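Long-range contacts in phosphoglycerate kinase (Coxiella burnetii, PDB 4NG4), which catalyses the reversible transfer of a phosphoryl group between ATP and (2R)-3-phosphoglycerate, a step of glycolysis, as a monomer: residues A[270-275]-A[287-293]; A[220-224]-A[310-314]; A[22-27]-A[61-66]; A[342-346]-A[366-372]. All coordinates share one frame. Residue numbers count along the deposited sequence, not the author numbering.

Interaction 1: A[270-275]-A[287-293]; sequences PVDVIV and VKNIDAV
Val-287, Val-273 and Lys-288 lose the most surface when residues 270-275 pair with 287-293, each giving up 60 Å² or slightly more of a total of 450 Å². The strands 272-275 and 287-289 run antiparallel, 136° between their directions and 4.7 Å apart at closest approach. Val-273 and Lys-288 form the hydrogen-bonded pair (CA-CA 5.6 Å): Val-273 N donates to Lys-288 O at 3.0 Å, and Lys-288 N returns a bond to Val-273 O at 3.0 Å. The flanking pairs, Asp-272 with Asn-289 and Ile-274 with Val-287, are non-hydrogen-bonded, both with CA-CA 4.5 Å. Together they make a beta hairpin, two strands of a small three-stranded antiparallel sheet in which 272-276 is central, packed on helices 227-235 and 304-316 of the nucleotide-binding domain. Strand pairing ends where Ile-290 N reaches Val-271 O at 3.2 Å and the chain enters a 3-10 turn; there Asn-289 OD1 accepts from Asp-291 N at 3.2 Å, an Asx turn. Val-287 (t) sets CG2 3.8 Å from Ile-274 CD1, on the face shared with Asp-272, whose carboxylate binds Thr-306 and Asn-305. On the other face, Val-273 (m) places CG2 4.2 Å from Val-293 CG2. Lys-288 lays CD 3.9 Å from Val-275 CG2, then extends to bond NZ to Ala-292 O at 2.8 Å and form a salt bridge with Glu-297.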
loop_
_atom_site.group_PDB
_atom_site.type_symbol
_atom_site.label_atom_id
_atom_site.label_comp_id
_atom_site.label_asym_id
_atom_site.label_seq_id
_atom_site.Cartn_x
_atom_site.Cartn_y
_atom_site.Cartn_z
ATOM N N PRO A 270 2.946 -19.501 16.154
ATOM C CA PRO A 270 1.720 -20.153 16.647
ATOM C C PRO A 270 2.033 -21.342 17.526
ATOM O O PRO A 270 2.771 -22.227 17.080
ATOM C CB PRO A 270 1.029 -20.624 15.360
ATOM C CG PRO A 270 1.523 -19.687 14.292
ATOM C CD PRO A 270 2.934 -19.326 14.687
ATOM N N VAL A 271 1.500 -21.363 18.754
ATOM C CA VAL A 271 1.616 -22.557 19.621
ATOM C C VAL A 271 0.370 -23.458 19.504
ATOM O O VAL A 271 0.464 -24.677 19.664
ATOM C CB VAL A 271 1.900 -22.210 21.095
ATOM C CG1 VAL A 271 2.958 -21.138 21.198
ATOM C CG2 VAL A 271 0.640 -21.764 21.784
ATOM N N ASP A 272 -0.785 -22.859 19.223
ATOM C CA ASP A 272 -1.998 -23.616 18.895
ATOM C C ASP A 272 -2.652 -23.101 17.601
ATOM O O ASP A 272 -2.546 -21.919 17.283
ATOM C CB ASP A 272 -2.997 -23.629 20.076
ATOM C CG ASP A 272 -3.418 -22.229 20.553
ATOM O OD1 ASP A 272 -2.964 -21.202 20.005
ATOM O OD2 ASP A 272 -4.228 -22.170 21.499
ATOM N N VAL A 273 -3.311 -24.002 16.868
ATOM C CA VAL A 273 -3.889 -23.713 15.539
ATOM C C VAL A 273 -5.232 -24.413 15.352
ATOM O O VAL A 273 -5.548 -25.348 16.080
ATOM C CB VAL A 273 -2.959 -24.215 14.397
ATOM C CG1 VAL A 273 -1.680 -23.393 14.321
ATOM C CG2 VAL A 273 -2.636 -25.682 14.581
ATOM N N ILE A 274 -6.030 -23.981 14.384
ATOM C CA ILE A 274 -7.227 -24.748 14.066
ATOM C C ILE A 274 -7.098 -25.413 12.714
ATOM O O ILE A 274 -6.806 -24.768 11.712
ATOM C CB ILE A 274 -8.522 -23.932 14.139
ATOM C CG1 ILE A 274 -9.732 -24.844 13.938
ATOM C CG2 ILE A 274 -8.548 -22.880 13.083
ATOM C CD1 ILE A 274 -10.953 -24.433 14.781
ATOM N N VAL A 275 -7.332 -26.717 12.708
ATOM C CA VAL A 275 -7.079 -27.554 11.552
ATOM C C VAL A 275 -8.348 -28.243 11.101
ATOM O O VAL A 275 -9.274 -28.433 11.874
ATOM C CB VAL A 275 -5.986 -28.633 11.844
ATOM C CG1 VAL A 275 -4.754 -28.009 12.459
ATOM C CG2 VAL A 275 -6.501 -29.717 12.767
ATOM N N VAL A 287 -9.325 -27.548 17.282
ATOM C CA VAL A 287 -8.261 -26.768 17.919
ATOM C C VAL A 287 -7.225 -27.724 18.511
ATOM O O VAL A 287 -7.563 -28.673 19.214
ATOM C CB VAL A 287 -8.800 -25.804 18.993
ATOM C CG1 VAL A 287 -7.645 -25.022 19.624
ATOM C CG2 VAL A 287 -9.825 -24.861 18.374
ATOM N N LYS A 288 -5.959 -27.451 18.209
ATOM C CA LYS A 288 -4.873 -28.398 18.406
ATOM C C LYS A 288 -3.625 -27.688 18.869
ATOM O O LYS A 288 -3.405 -26.508 18.578
ATOM C CB LYS A 288 -4.525 -29.092 17.084
ATOM C CG LYS A 288 -5.440 -30.239 16.692
ATOM C CD LYS A 288 -4.715 -31.285 15.834
ATOM C CE LYS A 288 -5.615 -32.468 15.552
ATOM N NZ LYS A 288 -4.877 -33.681 15.119
ATOM N N ASN A 289 -2.788 -28.434 19.575
ATOM C CA ASN A 289 -1.429 -28.010 19.780
ATOM C C ASN A 289 -0.646 -28.346 18.520
ATOM O O ASN A 289 -0.830 -29.414 17.899
ATOM C CB ASN A 289 -0.807 -28.705 20.987
ATOM C CG ASN A 289 0.432 -27.980 21.506
ATOM O OD1 ASN A 289 1.413 -27.767 20.769
ATOM N ND2 ASN A 289 0.393 -27.598 22.788
ATOM N N ILE A 290 0.228 -27.431 18.144
ATOM C CA ILE A 290 1.146 -27.656 17.050
ATOM C C ILE A 290 1.753 -29.083 17.066
ATOM O O ILE A 290 1.975 -29.670 16.004
ATOM C CB ILE A 290 2.210 -26.551 17.088
ATOM C CG1 ILE A 290 3.207 -26.682 15.946
ATOM C CG2 ILE A 290 2.927 -26.523 18.444
ATOM C CD1 ILE A 290 4.251 -25.573 15.988
ATOM N N ASP A 291 2.000 -29.636 18.259
ATOM C CA ASP A 291 2.408 -31.044 18.423
ATOM C C ASP A 291 1.549 -31.997 17.609
ATOM O O ASP A 291 2.054 -32.902 16.955
ATOM C CB ASP A 291 2.255 -31.506 19.888
ATOM C CG ASP A 291 3.061 -30.679 20.878
ATOM O OD1 ASP A 291 4.179 -30.226 20.543
ATOM O OD2 ASP A 291 2.571 -30.506 22.018
ATOM N N ALA A 292 0.236 -31.789 17.697
ATOM C CA ALA A 292 -0.752 -32.828 17.391
ATOM C C ALA A 292 -1.258 -32.840 15.949
ATOM O O ALA A 292 -2.139 -33.632 15.647
ATOM C CB ALA A 292 -1.930 -32.721 18.356
ATOM N N VAL A 293 -0.684 -32.011 15.069
ATOM C CA VAL A 293 -1.104 -31.955 13.664
ATOM C C VAL A 293 -0.698 -33.239 12.920
ATOM O O VAL A 293 0.491 -33.513 12.755
ATOM C CB VAL A 293 -0.520 -30.719 12.911
ATOM C CG1 VAL A 293 -0.979 -30.702 11.454
ATOM C CG2 VAL A 293 -0.938 -29.418 13.591
#

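Interaction 2: A[220-224]-A[310-314]; sequences DQLIV and YAKLM
Ile-223 overlaps the face of the Tyr-310 ring: its CG2 lies 3.7 Å from the ring centroid and 20° off the normal, a CH-pi contact. The same side chain, in the m,t rotamer, extends CD1 to within 3.4 Å of Tyr-310 CD1, 3.6 Å of Met-314 CE and 4.0 Å of Leu-313 CD1, so one isoleucine meets three residues of a single helical turn. It loses 98 Å² of the 274 Å² buried in all. Its backbone is extended, as in the rest of strand 221-224, whereas 310-314 is regular helix, with Met-314 N bonded to Tyr-310 O at 3.1 Å. The segment axes approach to 10.3 Å with 141° between their directions, and the nearest CA pairs, Gln-221 with Leu-313 and Ile-223 with Tyr-310, are both 7.7 Å apart. This is the helix-on-sheet layer of an alpha/beta domain: strand 221-226 lies next to strand 196-202 in the parallel sheet of the nucleotide-binding domain, and helix 304-316 leads into strand 319-323 of that sheet. Alternation along the strand turns the CA-to-CB bonds of Gln-221 and Ile-223 toward the helix and that of Leu-222 away. Gln-221 (m,p) rests CG 3.6 Å from Leu-313 CD2, with Leu-313 in m,t. Tyr-310 (m) carries its OH to 3.5 Å from Val-224 O, and Met-314 also packs against Val-197 and Val-199 of the adjacent strand.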
loop_
_atom_site.group_PDB
_atom_site.type_symbol
_atom_site.label_atom_id
_atom_site.label_comp_id
_atom_site.label_asym_id
_atom_site.label_seq_id
_atom_site.Cartn_x
_atom_site.Cartn_y
_atom_site.Cartn_z
ATOM N N ASP A 220 10.350 -4.304 17.857
ATOM C CA ASP A 220 10.647 -4.940 19.132
ATOM C C ASP A 220 10.048 -6.344 19.186
ATOM O O ASP A 220 10.669 -7.273 19.694
ATOM C CB ASP A 220 10.132 -4.072 20.266
ATOM C CG ASP A 220 10.843 -2.743 20.329
ATOM O OD1 ASP A 220 11.970 -2.698 20.847
ATOM O OD2 ASP A 220 10.291 -1.742 19.842
ATOM N N GLN A 221 8.833 -6.482 18.668
ATOM C CA GLN A 221 8.180 -7.766 18.494
ATOM C C GLN A 221 7.857 -7.905 17.012
ATOM O O GLN A 221 7.658 -6.882 16.325
ATOM C CB GLN A 221 6.880 -7.818 19.306
ATOM C CG GLN A 221 7.035 -8.045 20.824
ATOM C CD GLN A 221 7.435 -6.790 21.619
ATOM O OE1 GLN A 221 6.896 -5.701 21.409
ATOM N NE2 GLN A 221 8.366 -6.955 22.547
ATOM N N LEU A 222 7.826 -9.146 16.510
ATOM C CA LEU A 222 7.358 -9.419 15.135
ATOM C C LEU A 222 6.514 -10.683 15.103
ATOM O O LEU A 222 6.865 -11.686 15.720
ATOM C CB LEU A 222 8.540 -9.572 14.173
ATOM C CG LEU A 222 8.225 -9.833 12.689
ATOM C CD1 LEU A 222 7.792 -8.559 12.002
ATOM C CD2 LEU A 222 9.424 -10.442 11.970
ATOM N N ILE A 223 5.400 -10.632 14.381
ATOM C CA ILE A 223 4.441 -11.737 14.337
ATOM C C ILE A 223 4.168 -12.157 12.906
ATOM O O ILE A 223 3.689 -11.369 12.092
ATOM C CB ILE A 223 3.105 -11.319 14.947
ATOM C CG1 ILE A 223 3.217 -11.201 16.464
ATOM C CG2 ILE A 223 2.014 -12.342 14.604
ATOM C CD1 ILE A 223 1.977 -10.627 17.106
ATOM N N VAL A 224 4.467 -13.408 12.598
ATOM C CA VAL A 224 4.167 -13.949 11.283
ATOM C C VAL A 224 2.864 -14.742 11.368
ATOM O O VAL A 224 2.601 -15.394 12.380
ATOM C CB VAL A 224 5.307 -14.856 10.743
ATOM C CG1 VAL A 224 6.611 -14.105 10.696
ATOM C CG2 VAL A 224 5.452 -16.108 11.580
ATOM N N TYR A 310 -0.792 -12.684 20.849
ATOM C CA TYR A 310 -0.876 -11.524 19.957
ATOM C C TYR A 310 -1.647 -10.380 20.627
ATOM O O TYR A 310 -1.239 -9.224 20.557
ATOM C CB TYR A 310 -1.551 -11.860 18.624
ATOM C CG TYR A 310 -0.898 -12.943 17.791
ATOM C CD1 TYR A 310 0.384 -13.431 18.073
ATOM C CD2 TYR A 310 -1.562 -13.469 16.688
ATOM C CE1 TYR A 310 0.966 -14.438 17.282
ATOM C CE2 TYR A 310 -0.978 -14.462 15.897
ATOM C CZ TYR A 310 0.276 -14.931 16.198
ATOM O OH TYR A 310 0.821 -15.895 15.401
ATOM N N ALA A 311 -2.757 -10.711 21.276
ATOM C CA ALA A 311 -3.589 -9.711 21.927
ATOM C C ALA A 311 -2.822 -8.925 23.002
ATOM O O ALA A 311 -3.084 -7.728 23.215
ATOM C CB ALA A 311 -4.831 -10.370 22.525
ATOM N N LYS A 312 -1.885 -9.587 23.682
ATOM C CA LYS A 312 -1.039 -8.924 24.686
ATOM C C LYS A 312 -0.107 -7.912 24.031
ATOM O O LYS A 312 -0.017 -6.778 24.484
ATOM C CB LYS A 312 -0.235 -9.965 25.488
ATOM C CG LYS A 312 0.553 -9.413 26.699
ATOM C CD LYS A 312 0.865 -10.537 27.726
ATOM C CE LYS A 312 1.827 -10.103 28.862
ATOM N NZ LYS A 312 1.305 -8.948 29.663
ATOM N N LEU A 313 0.561 -8.316 22.956
ATOM C CA LEU A 313 1.550 -7.460 22.304
ATOM C C LEU A 313 0.903 -6.215 21.659
ATOM O O LEU A 313 1.506 -5.124 21.654
ATOM C CB LEU A 313 2.363 -8.258 21.275
ATOM C CG LEU A 313 3.151 -9.461 21.811
ATOM C CD1 LEU A 313 3.775 -10.318 20.699
ATOM C CD2 LEU A 313 4.197 -8.996 22.792
ATOM N N MET A 314 -0.316 -6.374 21.133
ATOM C CA MET A 314 -1.060 -5.234 20.591
ATOM C C MET A 314 -1.449 -4.250 21.692
ATOM O O MET A 314 -1.302 -3.028 21.521
ATOM C CB MET A 314 -2.314 -5.683 19.825
ATOM C CG MET A 314 -2.037 -6.530 18.570
ATOM S SD MET A 314 -0.618 -6.015 17.600
ATOM C CE MET A 314 0.001 -7.621 17.106
#

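Interaction 3: A[22-27]-A[61-66]; sequences LHNKRV and QKARVM
Leu-22 opens a type II beta turn closed by Lys-25 N to Leu-22 O at 3.2 Å; its CG lies 3.4 Å from Gln-61 OE1 and its CB 4.2 Å from Ala-63 CB. His-23 brings CA within 3.6 Å of Gln-61 O. Asn-24, at positive phi (66°), donates N to Lys-62 O at 3.1 Å; weak bonds reach its O and OD1 from Arg-64 (m,t) NE at 3.2 and 3.3 Å, and OD1 from Arg-64 NH2 at 3.4 Å. Lys-25 O accepts Arg-64 N at 2.7 Å, starting the parallel register of Arg-26 with Arg-64 (CA-CA 4.7 Å) and Val-27 with Val-65 (5.1 Å). Arg-26 CB touches Met-66 CE at 3.7 Å. Val-27 (t) bonds N to Arg-64 O at 2.9 Å and O to Met-66 N at 2.8 Å, and packs CG2 3.7 Å from Ala-63 CB. A Schellman motif with Lys-62 as C-prime ends helix 46-60; since that helix joins parallel neighbours 26-31 and 64-69, this is a beta-alpha-beta crossover in the N-terminal domain's sheet.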
loop_
_atom_site.group_PDB
_atom_site.type_symbol
_atom_site.label_atom_id
_atom_site.label_comp_id
_atom_site.label_asym_id
_atom_site.label_seq_id
_atom_site.Cartn_x
_atom_site.Cartn_y
_atom_site.Cartn_z
ATOM N N LEU A 22 1.879 29.361 -5.610
ATOM C CA LEU A 22 1.235 28.864 -6.848
ATOM C C LEU A 22 0.427 29.929 -7.599
ATOM O O LEU A 22 -0.225 29.619 -8.605
ATOM C CB LEU A 22 0.311 27.687 -6.524
ATOM C CG LEU A 22 0.817 26.665 -5.504
ATOM C CD1 LEU A 22 -0.093 25.439 -5.494
ATOM C CD2 LEU A 22 2.252 26.266 -5.789
ATOM N N HIS A 23 0.471 31.169 -7.110
ATOM C CA HIS A 23 -0.259 32.278 -7.722
ATOM C C HIS A 23 0.046 32.372 -9.217
ATOM O O HIS A 23 1.185 32.627 -9.610
ATOM C CB HIS A 23 0.105 33.606 -7.033
ATOM C CG HIS A 23 -0.900 34.698 -7.224
ATOM N ND1 HIS A 23 -1.201 35.599 -6.228
ATOM C CD2 HIS A 23 -1.684 35.026 -8.278
ATOM C CE1 HIS A 23 -2.124 36.436 -6.659
ATOM N NE2 HIS A 23 -2.432 36.115 -7.903
ATOM N N ASN A 24 -0.979 32.129 -10.037
ATOM C CA ASN A 24 -0.931 32.369 -11.486
ATOM C C ASN A 24 0.050 31.476 -12.248
ATOM O O ASN A 24 0.364 31.741 -13.409
ATOM C CB ASN A 24 -0.620 33.850 -11.773
ATOM C CG ASN A 24 -1.409 34.395 -12.938
ATOM O OD1 ASN A 24 -1.105 34.123 -14.100
ATOM N ND2 ASN A 24 -2.431 35.178 -12.630
ATOM N N LYS A 25 0.525 30.415 -11.605
ATOM C CA LYS A 25 1.484 29.521 -12.237
ATOM C C LYS A 25 0.769 28.366 -12.930
ATOM O O LYS A 25 -0.406 28.093 -12.665
ATOM C CB LYS A 25 2.486 28.997 -11.202
ATOM C CG LYS A 25 3.564 30.012 -10.812
ATOM C CD LYS A 25 4.716 29.331 -10.077
ATOM C CE LYS A 25 5.986 30.173 -10.064
ATOM N NZ LYS A 25 7.165 29.321 -9.716
ATOM N N ARG A 26 1.481 27.713 -13.841
ATOM C CA ARG A 26 1.005 26.474 -14.449
ATOM C C ARG A 26 1.452 25.334 -13.561
ATOM O O ARG A 26 2.651 25.151 -13.355
ATOM C CB ARG A 26 1.589 26.286 -15.845
ATOM C CG ARG A 26 1.120 27.310 -16.869
ATOM C CD ARG A 26 1.799 27.056 -18.194
ATOM N NE ARG A 26 3.207 27.458 -18.174
ATOM C CZ ARG A 26 4.185 26.883 -18.883
ATOM N NH1 ARG A 26 3.945 25.840 -19.679
ATOM N NH2 ARG A 26 5.426 27.350 -18.787
ATOM N N VAL A 27 0.486 24.586 -13.030
ATOM C CA VAL A 27 0.762 23.547 -12.043
ATOM C C VAL A 27 0.260 22.221 -12.546
ATOM O O VAL A 27 -0.918 22.069 -12.860
ATOM C CB VAL A 27 0.098 23.850 -10.683
ATOM C CG1 VAL A 27 0.328 22.698 -9.712
ATOM C CG2 VAL A 27 0.635 25.161 -10.106
ATOM N N GLN A 61 -5.707 28.905 -4.496
ATOM C CA GLN A 61 -4.534 29.772 -4.655
ATOM C C GLN A 61 -4.372 30.277 -6.097
ATOM O O GLN A 61 -3.365 30.906 -6.439
ATOM C CB GLN A 61 -3.271 29.047 -4.197
ATOM C CG GLN A 61 -3.276 28.737 -2.712
ATOM C CD GLN A 61 -2.095 27.909 -2.286
ATOM O OE1 GLN A 61 -1.073 27.872 -2.971
ATOM N NE2 GLN A 61 -2.220 27.242 -1.143
ATOM N N LYS A 62 -5.381 30.006 -6.923
ATOM C CA LYS A 62 -5.473 30.498 -8.302
ATOM C C LYS A 62 -4.314 30.032 -9.187
ATOM O O LYS A 62 -3.746 30.786 -9.981
ATOM C CB LYS A 62 -5.692 32.022 -8.329
ATOM C CG LYS A 62 -7.177 32.381 -8.321
ATOM C CD LYS A 62 -7.462 33.753 -7.762
ATOM C CE LYS A 62 -8.921 34.105 -7.973
ATOM N NZ LYS A 62 -9.290 35.392 -7.341
ATOM N N ALA A 63 -3.999 28.751 -9.051
ATOM C CA ALA A 63 -3.099 28.078 -9.973
ATOM C C ALA A 63 -3.814 27.882 -11.303
ATOM O O ALA A 63 -5.046 27.952 -11.375
ATOM C CB ALA A 63 -2.661 26.730 -9.404
ATOM N N ARG A 64 -3.028 27.668 -12.353
ATOM C CA ARG A 64 -3.548 27.192 -13.625
ATOM C C ARG A 64 -3.319 25.691 -13.604
ATOM O O ARG A 64 -2.196 25.232 -13.802
ATOM C CB ARG A 64 -2.811 27.845 -14.797
ATOM C CG ARG A 64 -2.785 29.373 -14.761
ATOM C CD ARG A 64 -1.555 29.914 -15.481
ATOM N NE ARG A 64 -1.689 31.336 -15.797
ATOM C CZ ARG A 64 -2.195 31.829 -16.927
ATOM N NH1 ARG A 64 -2.623 31.028 -17.898
ATOM N NH2 ARG A 64 -2.275 33.142 -17.085
ATOM N N VAL A 65 -4.377 24.925 -13.349
ATOM C CA VAL A 65 -4.212 23.514 -12.956
ATOM C C VAL A 65 -4.347 22.495 -14.092
ATOM O O VAL A 65 -5.376 22.436 -14.762
ATOM C CB VAL A 65 -5.202 23.126 -11.825
ATOM C CG1 VAL A 65 -5.354 21.619 -11.742
ATOM C CG2 VAL A 65 -4.732 23.690 -10.498
ATOM N N MET A 66 -3.300 21.697 -14.280
ATOM C CA MET A 66 -3.324 20.561 -15.196
ATOM C C MET A 66 -3.296 19.250 -14.397
ATOM O O MET A 66 -2.274 18.902 -13.801
ATOM C CB MET A 66 -2.119 20.613 -16.132
ATOM C CG MET A 66 -2.163 21.728 -17.153
ATOM S SD MET A 66 -0.564 21.992 -17.969
ATOM C CE MET A 66 0.260 22.992 -16.739
#

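Interaction 4: A[342-346]-A[366-372]; sequences AQAVA and FNLTDQM
Two bumps, Leu-368 and Met-372, fill the hollows of helix 342-346. Leu-368, in the m,t rotamer, pushes into a shallow hollow bounded by Ala-342, Gln-343 and Ala-346: CD1 comes 3.7 Å from Ala-342 CB and 3.8 Å from Gln-343 CG, and CD2 lies 4.2 Å from Ala-346 CB. The two alanines, one turn apart, keep the helix surface low enough for it to enter. The other is Met-372 (m,m), whose CA-to-CB bond points sideways but whose end bends inward, with SD 3.5 Å from Val-345 CG1 and CE 3.6 Å from Ala-342 O. That methyl also lies 3.9 Å from Ala-346 N, close to the Ala-346 N to Ala-342 O helical bond of 3.0 Å. At the margins, Gln-371 CB meets Ala-346 CB at 3.9 Å and Phe-366 CD2 sits 4.3 Å from Ala-342 CB. No hydrogen bond crosses the interface; the 322 Å² is buried by apolar packing. Residues 366-372 get their curvature from two features: Asn-367, at phi 41° and psi 58°, ends helix 357-365 in a Schellman motif, and residues 369-371 form a 3-10 turn with Gln-371 N on Leu-368 O at 3.0 Å. This is packing within the alpha/beta nucleotide-binding domain, where the connection from helix 357-365 to strand 374-375 closes over helix 336-347, with the Phe-366 side chain about 6 Å from the bound magnesium.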
loop_
_atom_site.group_PDB
_atom_site.type_symbol
_atom_site.label_atom_id
_atom_site.label_comp_id
_atom_site.label_asym_id
_atom_site.label_seq_id
_atom_site.Cartn_x
_atom_site.Cartn_y
_atom_site.Cartn_z
ATOM N N ALA A 342 -7.622 -8.157 14.704
ATOM C CA ALA A 342 -8.110 -6.871 14.214
ATOM C C ALA A 342 -8.682 -6.056 15.368
ATOM O O ALA A 342 -8.353 -4.885 15.530
ATOM C CB ALA A 342 -9.154 -7.081 13.141
ATOM N N GLN A 343 -9.506 -6.701 16.191
ATOM C CA GLN A 343 -10.122 -6.062 17.349
ATOM C C GLN A 343 -9.072 -5.575 18.344
ATOM O O GLN A 343 -9.218 -4.483 18.906
ATOM C CB GLN A 343 -11.109 -7.017 18.021
ATOM C CG GLN A 343 -12.322 -7.327 17.144
ATOM C CD GLN A 343 -13.298 -8.319 17.771
ATOM O OE1 GLN A 343 -12.895 -9.205 18.524
ATOM N NE2 GLN A 343 -14.587 -8.179 17.448
ATOM N N ALA A 344 -8.004 -6.355 18.538
ATOM C CA ALA A 344 -6.929 -5.973 19.458
ATOM C C ALA A 344 -6.232 -4.677 19.015
ATOM O O ALA A 344 -5.978 -3.795 19.835
ATOM C CB ALA A 344 -5.927 -7.107 19.620
ATOM N N VAL A 345 -5.957 -4.553 17.718
ATOM C CA VAL A 345 -5.349 -3.336 17.170
ATOM C C VAL A 345 -6.313 -2.150 17.317
ATOM O O VAL A 345 -5.893 -1.033 17.637
ATOM C CB VAL A 345 -4.969 -3.503 15.680
ATOM C CG1 VAL A 345 -4.272 -2.253 15.136
ATOM C CG2 VAL A 345 -4.069 -4.724 15.493
ATOM N N ALA A 346 -7.601 -2.399 17.095
ATOM C CA ALA A 346 -8.618 -1.360 17.264
ATOM C C ALA A 346 -8.652 -0.833 18.712
ATOM O O ALA A 346 -8.308 0.337 18.954
ATOM C CB ALA A 346 -9.994 -1.880 16.841
ATOM N N PHE A 366 -15.161 -7.327 8.975
ATOM C CA PHE A 366 -15.415 -7.193 10.406
ATOM C C PHE A 366 -15.881 -5.772 10.767
ATOM O O PHE A 366 -16.065 -5.457 11.945
ATOM C CB PHE A 366 -14.137 -7.537 11.191
ATOM C CG PHE A 366 -13.480 -8.834 10.773
ATOM C CD1 PHE A 366 -14.229 -9.995 10.604
ATOM C CD2 PHE A 366 -12.104 -8.897 10.577
ATOM C CE1 PHE A 366 -13.624 -11.188 10.232
ATOM C CE2 PHE A 366 -11.479 -10.094 10.214
ATOM C CZ PHE A 366 -12.243 -11.238 10.044
ATOM N N ASN A 367 -16.088 -4.936 9.746
ATOM C CA ASN A 367 -16.391 -3.499 9.903
ATOM C C ASN A 367 -15.562 -2.822 10.988
ATOM O O ASN A 367 -16.103 -2.260 11.938
ATOM C CB ASN A 367 -17.894 -3.266 10.124
ATOM C CG ASN A 367 -18.721 -3.543 8.867
ATOM O OD1 ASN A 367 -19.906 -3.887 8.944
ATOM N ND2 ASN A 367 -18.095 -3.390 7.701
ATOM N N LEU A 368 -14.240 -2.898 10.827
ATOM C CA LEU A 368 -13.292 -2.248 11.732
ATOM C C LEU A 368 -12.377 -1.215 11.050
ATOM O O LEU A 368 -11.499 -0.645 11.707
ATOM C CB LEU A 368 -12.438 -3.317 12.416
ATOM C CG LEU A 368 -13.150 -4.095 13.515
ATOM C CD1 LEU A 368 -12.327 -5.293 13.904
ATOM C CD2 LEU A 368 -13.429 -3.207 14.720
ATOM N N THR A 369 -12.601 -0.956 9.759
ATOM C CA THR A 369 -11.730 -0.082 8.959
ATOM C C THR A 369 -11.444 1.317 9.560
ATOM O O THR A 369 -10.288 1.737 9.652
ATOM C CB THR A 369 -12.289 0.079 7.531
ATOM O OG1 THR A 369 -12.240 -1.181 6.858
ATOM C CG2 THR A 369 -11.476 1.080 6.744
ATOM N N ASP A 370 -12.474 2.040 9.976
ATOM C CA ASP A 370 -12.244 3.388 10.499
ATOM C C ASP A 370 -11.616 3.425 11.918
ATOM O O ASP A 370 -11.359 4.512 12.447
ATOM C CB ASP A 370 -13.518 4.261 10.407
ATOM C CG ASP A 370 -14.682 3.752 11.272
ATOM O OD1 ASP A 370 -14.492 2.874 12.148
ATOM O OD2 ASP A 370 -15.811 4.255 11.069
ATOM N N GLN A 371 -11.372 2.260 12.527
ATOM C CA GLN A 371 -10.743 2.199 13.865
ATOM C C GLN A 371 -9.210 2.084 13.826
ATOM O O GLN A 371 -8.560 2.246 14.855
ATOM C CB GLN A 371 -11.362 1.075 14.726
ATOM C CG GLN A 371 -12.551 1.531 15.597
ATOM C CD GLN A 371 -12.128 2.405 16.772
ATOM O OE1 GLN A 371 -11.783 1.913 17.847
ATOM N NE2 GLN A 371 -12.158 3.707 16.571
ATOM N N MET A 372 -8.646 1.809 12.649
ATOM C CA MET A 372 -7.196 1.855 12.445
ATOM C C MET A 372 -6.814 3.297 12.203
ATOM O O MET A 372 -7.562 4.029 11.562
ATOM C CB MET A 372 -6.782 1.031 11.232
ATOM C CG MET A 372 -7.248 -0.401 11.249
ATOM S SD MET A 372 -6.412 -1.380 12.489
ATOM C CE MET A 372 -7.816 -2.243 13.176
#

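How the interactions relate
Interactions 1, 2 and 4 lie in the nucleotide-binding domain, whereas interaction 3 belongs to the other domain, its centre about 61 Å from that of interaction 1. The two strand pairings, 1 and 3, rest on backbone hydrogen bonds, antiparallel and parallel respectively, and are only partly buried. Interactions 2 and 4 have no hydrogen bond across them and depend on apolar fit; interaction 2 is the buried one, while 4 reaches a partly exposed margin. Helix 304-316 links three of them: Tyr-310 OH lies 4.0 Å from Pro-270 CG of interaction 1, and Met-314 CB lies 3.9 Å from Ala-344 CB of interaction 4.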